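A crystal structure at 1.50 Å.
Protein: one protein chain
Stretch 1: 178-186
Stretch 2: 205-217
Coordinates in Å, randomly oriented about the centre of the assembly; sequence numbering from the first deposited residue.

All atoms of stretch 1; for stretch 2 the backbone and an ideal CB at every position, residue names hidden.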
# COMPACT_ATOMS: atom_id res chain seq x y z
N TYR A 178 3.72 -12.50 -13.74
CA TYR A 178 2.61 -11.64 -14.18
C TYR A 178 2.50 -10.43 -13.26
O TYR A 178 2.23 -9.31 -13.74
CB TYR A 178 1.31 -12.42 -14.18
CG TYR A 178 0.08 -11.67 -14.64
CD1 TYR A 178 -0.66 -10.88 -13.75
CD2 TYR A 178 -0.39 -11.82 -15.95
CE1 TYR A 178 -1.82 -10.21 -14.18
CE2 TYR A 178 -1.54 -11.16 -16.38
CZ TYR A 178 -2.24 -10.36 -15.50
OH TYR A 178 -3.37 -9.73 -15.95
N PHE A 179 2.70 -10.66 -11.96
CA PHE A 179 2.53 -9.59 -10.96
C PHE A 179 3.79 -8.80 -10.72
O PHE A 179 3.71 -7.62 -10.35
CB PHE A 179 1.95 -10.15 -9.65
CG PHE A 179 0.62 -10.77 -9.84
CD1 PHE A 179 -0.51 -9.97 -10.03
CD2 PHE A 179 0.49 -12.15 -9.91
CE1 PHE A 179 -1.77 -10.56 -10.25
CE2 PHE A 179 -0.76 -12.73 -10.12
CZ PHE A 179 -1.88 -11.92 -10.30
N ALA A 180 4.96 -9.41 -10.94
CA ALA A 180 6.23 -8.76 -10.62
C ALA A 180 6.48 -7.47 -11.41
O ALA A 180 7.23 -6.60 -10.95
CB ALA A 180 7.39 -9.75 -10.79
N SER A 181 5.89 -7.36 -12.59
CA SER A 181 6.05 -6.19 -13.44
C SER A 181 5.14 -5.02 -13.07
O SER A 181 5.21 -3.96 -13.68
CB SER A 181 5.83 -6.55 -14.92
OG SER A 181 4.50 -6.96 -15.09
N LYS A 182 4.28 -5.21 -12.05
CA LYS A 182 3.28 -4.19 -11.72
C LYS A 182 3.38 -3.67 -10.29
O LYS A 182 3.89 -4.36 -9.38
CB LYS A 182 1.87 -4.76 -11.96
CG LYS A 182 1.64 -5.25 -13.42
CD LYS A 182 1.78 -4.08 -14.43
CE LYS A 182 1.34 -4.44 -15.86
NZ LYS A 182 2.30 -5.36 -16.52
N ILE A 183 2.91 -2.45 -10.09
CA ILE A 183 2.71 -1.91 -8.75
C ILE A 183 1.22 -1.66 -8.62
O ILE A 183 0.63 -0.98 -9.45
CB ILE A 183 3.48 -0.58 -8.48
CG1 ILE A 183 4.98 -0.75 -8.80
CG2 ILE A 183 3.23 -0.09 -7.01
CD1 ILE A 183 5.80 0.52 -8.62
N HIS A 184 0.60 -2.26 -7.61
CA HIS A 184 -0.81 -2.00 -7.37
C HIS A 184 -1.00 -0.66 -6.69
O HIS A 184 -0.52 -0.46 -5.57
CB HIS A 184 -1.45 -3.12 -6.54
CG HIS A 184 -2.95 -3.10 -6.57
ND1 HIS A 184 -3.71 -3.55 -5.51
CD2 HIS A 184 -3.82 -2.66 -7.51
CE1 HIS A 184 -4.99 -3.42 -5.81
NE2 HIS A 184 -5.09 -2.87 -7.01
N LEU A 185 -1.67 0.25 -7.39
CA LEU A 185 -1.93 1.61 -6.89
C LEU A 185 -3.36 1.56 -6.36
O LEU A 185 -4.32 1.39 -7.14
CB LEU A 185 -1.76 2.67 -7.99
CG LEU A 185 -0.40 2.60 -8.69
CD1 LEU A 185 -0.39 3.61 -9.82
CD2 LEU A 185 0.70 2.89 -7.68
N SER A 186 -3.50 1.61 -5.04
CA SER A 186 -4.72 1.10 -4.42
C SER A 186 -5.17 1.86 -3.17
O SER A 186 -4.49 2.75 -2.67
CB SER A 186 -4.49 -0.38 -4.10
OG SER A 186 -5.68 -1.08 -3.77
N UNK A 205 -5.94 -0.88 -15.02
CA UNK A 205 -4.98 0.22 -14.90
C UNK A 205 -4.46 0.43 -13.47
O UNK A 205 -3.44 1.10 -13.28
CB UNK A 205 -5.63 1.51 -15.40
N UNK A 206 -5.12 -0.17 -12.47
CA UNK A 206 -4.61 -0.03 -11.10
C UNK A 206 -3.36 -0.86 -10.87
O UNK A 206 -2.65 -0.66 -9.88
CB UNK A 206 -5.69 -0.43 -10.09
N UNK A 207 -3.11 -1.80 -11.77
CA UNK A 207 -1.88 -2.59 -11.76
C UNK A 207 -0.93 -1.87 -12.72
O UNK A 207 -0.90 -2.14 -13.93
CB UNK A 207 -2.12 -4.05 -12.17
N UNK A 208 -0.19 -0.91 -12.18
CA UNK A 208 0.56 0.03 -12.98
C UNK A 208 1.93 -0.51 -13.37
O UNK A 208 2.63 -1.15 -12.57
CB UNK A 208 0.71 1.35 -12.22
N UNK A 209 2.34 -0.24 -14.60
CA UNK A 209 3.66 -0.66 -15.05
C UNK A 209 4.23 0.30 -16.08
O UNK A 209 3.64 1.35 -16.38
CB UNK A 209 3.60 -2.07 -15.63
N UNK A 210 5.41 -0.05 -16.60
CA UNK A 210 6.17 0.82 -17.48
C UNK A 210 6.92 -0.06 -18.46
O UNK A 210 7.54 -1.02 -18.05
CB UNK A 210 7.12 1.72 -16.70
N UNK A 211 6.87 0.28 -19.74
CA UNK A 211 7.63 -0.49 -20.73
C UNK A 211 9.10 -0.58 -20.35
O UNK A 211 9.71 0.42 -19.97
CB UNK A 211 7.49 0.14 -22.12
N UNK A 212 9.65 -1.78 -20.47
CA UNK A 212 11.06 -2.04 -20.18
C UNK A 212 11.33 -2.44 -18.74
O UNK A 212 12.47 -2.83 -18.42
CB UNK A 212 11.89 -0.80 -20.52
N UNK A 213 10.32 -2.36 -17.87
CA UNK A 213 10.47 -2.85 -16.48
C UNK A 213 9.77 -4.22 -16.38
O UNK A 213 8.53 -4.29 -16.45
CB UNK A 213 9.88 -1.86 -15.47
N UNK A 214 10.56 -5.29 -16.27
CA UNK A 214 10.04 -6.64 -16.17
C UNK A 214 9.70 -6.99 -14.75
O UNK A 214 8.87 -7.86 -14.53
CB UNK A 214 11.05 -7.65 -16.73
N UNK A 215 10.44 -6.40 -13.80
CA UNK A 215 10.17 -6.66 -12.39
C UNK A 215 10.55 -5.45 -11.57
O UNK A 215 11.53 -4.77 -11.86
CB UNK A 215 10.93 -7.90 -11.90
N UNK A 216 9.76 -5.21 -10.52
CA UNK A 216 10.08 -4.14 -9.57
C UNK A 216 10.97 -4.63 -8.44
O UNK A 216 11.66 -3.83 -7.82
CB UNK A 216 8.80 -3.54 -8.99
N UNK A 217 10.93 -5.94 -8.18
CA UNK A 217 11.72 -6.52 -7.10
C UNK A 217 13.20 -6.22 -7.29
O UNK A 217 13.76 -6.45 -8.36
CB UNK A 217 11.49 -8.03 -7.02

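Position 205 lies beyond the reach of stretch 1, its ideal CB finding nothing within 5.5 Å, so many residues would serve; it is Asn205. At 206 the ideal CB lies 3.7 Å from Leu185 O and 3.9 Å from His184 CD2. A small side chain fits best, and a polar one could meet the imidazole edge. The residue is Ser206, whose OG accepts a weak hydrogen bond from His184 NE2 at 3.3 Å. Its backbone O, whatever the side chain, receives Leu185 N at 2.8 Å.

Position 207 has extended backbone angles and pairs with His184 in an antiparallel, non-hydrogen-bonded bridge, so its side chain shares a face of the sheet with the imidazole. The ideal CB is 4.1 Å from Lys182 CB, and beyond it lie the flat imidazole and the Phe179 ring. A long apolar or aromatic side chain would suit, and a broad ring could use both neighbours. Trp207 does so: its six-membered ring makes an offset stack with His184, planes 7° apart, while the edge of Phe179 points toward its face. His184 CB also sits over that six-membered ring, 3.8 Å from its centroid.

At 208 the chain pairs with Ile183 through two backbone hydrogen bonds, Ile183 N to O of 208 at 2.8 Å and N of 208 to Ile183 O at 2.9 Å. The CB therefore joins the face carrying Ile183, and lies a tight 3.5 Å from Leu185 CD1. Leucine, methionine or an aromatic residue could all use this apolar surface. The residue is Trp208, whose CZ3 reaches Ile183 CD1 at 4.0 Å, near the indole plane.

Position 209 points toward stretch 1 and has no room: an ideal CB would lie 3.0 Å from Lys182 CD, a clash, and 3.2 Å from Ser181 O. Glycine answers this, and Gly209 is found.

Positions 210 to 213 form a type II turn. The first two lack side-chain constraints from stretch 1, and Lys210 and Asn211 suit open space. Lys210 N donates to a water whose O also lies 2.7 Å from Ser181 O, linking the stretches. At 212, phi of 91° would jam a CB against the preceding carbonyl, so Gly212 is apt. Position 213 has its ideal CB 5.4 Å from Ser181 O, leaving the choice wide; it is Val213.

At 214 CB points away, so many residues, polar ones included, would do; it is Thr214, with chi1 near -5°, between the usual wells. Its backbone O lies 3.3 Å from Ser181 CB. Position 215 also points away overall, permitting a long polar chain, although Gln215 CB touches Ala180 CB at 4.1 Å.

The ideal CB at 216 is 4.7 Å from Ile183 CG1, with the carbonyl of Ser181 within reach of a longer side chain. An apolar ring bearing a donor would satisfy both. Trp216 places its five-membered ring against Ile183 CG1, 3.7 Å from the centroid, and its NE1 makes a weak hydrogen bond to Ser181 O at 2.9 Å. Its backbone N donates to Ala180 O at 2.9 Å. Position 217 is Gly217.

Stretch 2, residues 205-217: NSWWGKNGVTQWG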
# COMPACT_ATOMS: atom_id res chain seq x y z
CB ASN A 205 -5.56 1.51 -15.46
CG ASN A 205 -5.58 1.55 -16.98
OD1 ASN A 205 -5.04 0.67 -17.67
ND2 ASN A 205 -6.20 2.61 -17.53
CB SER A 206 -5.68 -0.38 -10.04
OG SER A 206 -5.93 -1.76 -9.97
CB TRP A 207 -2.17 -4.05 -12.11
CG TRP A 207 -2.99 -4.68 -11.03
CD1 TRP A 207 -4.37 -4.67 -10.91
CD2 TRP A 207 -2.50 -5.37 -9.88
NE1 TRP A 207 -4.75 -5.32 -9.76
CE2 TRP A 207 -3.63 -5.76 -9.11
CE3 TRP A 207 -1.21 -5.72 -9.42
CZ2 TRP A 207 -3.52 -6.48 -7.91
CZ3 TRP A 207 -1.10 -6.44 -8.21
CH2 TRP A 207 -2.25 -6.81 -7.48
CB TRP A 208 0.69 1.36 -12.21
CG TRP A 208 1.51 2.32 -12.96
CD1 TRP A 208 1.10 3.12 -13.99
CD2 TRP A 208 2.91 2.53 -12.81
NE1 TRP A 208 2.18 3.84 -14.47
CE2 TRP A 208 3.30 3.50 -13.77
CE3 TRP A 208 3.89 2.00 -11.94
CZ2 TRP A 208 4.62 3.95 -13.89
CZ3 TRP A 208 5.20 2.45 -12.07
CH2 TRP A 208 5.55 3.41 -13.04
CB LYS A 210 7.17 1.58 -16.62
CG LYS A 210 7.96 2.65 -17.28
CD LYS A 210 8.70 3.41 -16.20
CE LYS A 210 9.92 4.11 -16.74
NZ LYS A 210 10.91 4.33 -15.64
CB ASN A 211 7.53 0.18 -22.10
CG ASN A 211 6.18 -0.01 -22.77
OD1 ASN A 211 5.77 0.83 -23.59
ND2 ASN A 211 5.50 -1.09 -22.46
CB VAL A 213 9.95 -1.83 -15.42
CG1 VAL A 213 10.08 -2.42 -14.00
CG2 VAL A 213 10.71 -0.51 -15.51
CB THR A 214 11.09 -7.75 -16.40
OG1 THR A 214 12.35 -7.24 -16.78
CG2 THR A 214 10.55 -8.89 -17.26
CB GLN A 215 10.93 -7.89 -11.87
CG GLN A 215 12.46 -7.75 -11.78
CD GLN A 215 13.09 -8.95 -11.11
OE1 GLN A 215 13.50 -8.89 -9.95
NE2 GLN A 215 13.16 -10.06 -11.83
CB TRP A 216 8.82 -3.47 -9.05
CG TRP A 216 8.10 -2.76 -10.15
CD1 TRP A 216 6.98 -3.18 -10.82
CD2 TRP A 216 8.45 -1.49 -10.70
NE1 TRP A 216 6.63 -2.26 -11.77
CE2 TRP A 216 7.50 -1.20 -11.71
CE3 TRP A 216 9.48 -0.55 -10.43
CZ2 TRP A 216 7.56 -0.02 -12.48
CZ3 TRP A 216 9.53 0.63 -11.19
CH2 TRP A 216 8.57 0.87 -12.20
O HOH W 1 6.28 -2.79 -15.85
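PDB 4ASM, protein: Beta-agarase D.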